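Side-chain contact in inositol dehydrogenase (Lactobacillus casei, PDB 4MKX), which probably oxidises scyllo-inositol with NAD as cofactor, as a sugar alcohol dehydrogenase of the Gfo/Idh/MocA family: residues I197-V202 with A247-G252. Numbering follows the deposited sequence.
Sequences IHDIDV and AILVAG
Leu249 reaches from its strand to the helix with both methyls: CD2 meets the CB of Asp199 at 3.7 Å, while CD1 lies more loosely beside CG1 of Ile200, at 4.4 Å. Its CG stands anti to the carbonyl carbon (chi1 -64°); with chi2 at -176°, CD1 runs on in the extended direction to Ile200 and CD2 branches off to Asp199. Asp199 offers Leu249 only its methylene; its CG sits beside the backbone N (chi1 -66°). One water donates to Asp199 OD2 at 2.7 Å and to the carbonyl O of Val250 at 3.0 Å, linking the carboxylate to the strand backbone. Helix 197-207 here lies against one face of the mixed sheet in the C-terminal domain of the Gfo/Idh/MocA fold, with strand 246-252 in the sheet's interior between 162-172 and 234-241. Ser167 OG and Ser169 OG of strand 162-172 hydrogen-bond to OD1 and OD2 of Asp199 respectively, and Arg141 forms a salt bridge to OD1, so two hydroxyls, a guanidinium and the water hold the buried carboxylate. Leu341 touches both Ile200 and Leu249, so the apolar contact continues into helix 328-347. Val250 points away from the helix and packs on Ile248 of a second subunit.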
# COMPACT_ATOMS: atom_id res chain seq x y z
N ILE A 197 -1.49 28.55 0.89
CA ILE A 197 -1.50 29.15 2.22
C ILE A 197 -1.55 28.10 3.32
O ILE A 197 -0.86 28.24 4.33
CB ILE A 197 -2.65 30.18 2.39
CG1 ILE A 197 -2.36 31.41 1.54
CG2 ILE A 197 -2.78 30.62 3.84
CD1 ILE A 197 -3.12 32.66 1.98
N HIS A 198 -2.33 27.03 3.14
CA HIS A 198 -2.37 25.99 4.15
C HIS A 198 -1.04 25.26 4.25
O HIS A 198 -0.65 24.82 5.34
CB HIS A 198 -3.47 24.97 3.85
CG HIS A 198 -4.86 25.50 3.99
ND1 HIS A 198 -5.37 25.95 5.19
CD2 HIS A 198 -5.85 25.63 3.08
CE1 HIS A 198 -6.62 26.35 5.00
NE2 HIS A 198 -6.94 26.15 3.74
N ASP A 199 -0.35 25.12 3.13
CA ASP A 199 0.96 24.48 3.13
C ASP A 199 2.00 25.33 3.85
O ASP A 199 2.81 24.82 4.62
CB ASP A 199 1.41 24.18 1.70
CG ASP A 199 0.53 23.15 1.02
OD1 ASP A 199 0.36 22.05 1.58
OD2 ASP A 199 0.00 23.45 -0.07
N ILE A 200 1.96 26.64 3.61
CA ILE A 200 2.83 27.56 4.32
C ILE A 200 2.59 27.45 5.82
O ILE A 200 3.53 27.31 6.61
CB ILE A 200 2.64 29.00 3.82
CG1 ILE A 200 3.23 29.13 2.41
CG2 ILE A 200 3.33 30.00 4.75
CD1 ILE A 200 2.68 30.31 1.65
N ASP A 201 1.32 27.46 6.23
CA ASP A 201 1.03 27.31 7.65
C ASP A 201 1.51 25.98 8.23
O ASP A 201 2.04 25.93 9.35
CB ASP A 201 -0.46 27.48 7.89
CG ASP A 201 -0.79 27.48 9.35
OD1 ASP A 201 -0.42 28.46 10.05
OD2 ASP A 201 -1.40 26.49 9.82
N VAL A 202 1.35 24.90 7.48
CA VAL A 202 1.83 23.60 7.92
C VAL A 202 3.35 23.61 8.16
O VAL A 202 3.82 23.07 9.15
CB VAL A 202 1.44 22.48 6.91
CG1 VAL A 202 2.45 21.35 6.91
CG2 VAL A 202 0.04 21.96 7.21
N ALA A 247 12.23 23.58 2.10
CA ALA A 247 10.83 23.22 1.85
C ALA A 247 10.55 23.25 0.37
O ALA A 247 11.10 24.05 -0.37
CB ALA A 247 9.87 24.14 2.60
N ILE A 248 9.68 22.34 -0.06
CA ILE A 248 9.28 22.24 -1.45
C ILE A 248 7.77 22.31 -1.50
O ILE A 248 7.10 21.63 -0.73
CB ILE A 248 9.72 20.88 -2.02
CG1 ILE A 248 11.24 20.78 -2.04
CG2 ILE A 248 9.17 20.68 -3.43
CD1 ILE A 248 11.75 19.44 -2.42
N LEU A 249 7.23 23.16 -2.38
CA LEU A 249 5.78 23.22 -2.55
C LEU A 249 5.40 22.89 -3.97
O LEU A 249 6.11 23.25 -4.90
CB LEU A 249 5.27 24.63 -2.25
CG LEU A 249 5.41 25.16 -0.84
CD1 LEU A 249 4.73 26.52 -0.75
CD2 LEU A 249 4.80 24.19 0.15
N VAL A 250 4.28 22.20 -4.15
CA VAL A 250 3.67 22.11 -5.47
C VAL A 250 2.20 22.45 -5.29
O VAL A 250 1.56 22.00 -4.35
CB VAL A 250 3.82 20.72 -6.11
CG1 VAL A 250 2.96 20.63 -7.36
CG2 VAL A 250 5.27 20.44 -6.47
N ALA A 251 1.69 23.30 -6.17
CA ALA A 251 0.28 23.69 -6.14
C ALA A 251 -0.26 23.49 -7.53
O ALA A 251 0.44 23.70 -8.52
CB ALA A 251 0.12 25.13 -5.72
N GLY A 252 -1.51 23.08 -7.64
CA GLY A 252 -2.05 22.85 -8.94
C GLY A 252 -3.55 22.81 -8.92
O GLY A 252 -4.17 22.76 -7.86
O HOH W 1 1.22 24.25 -2.38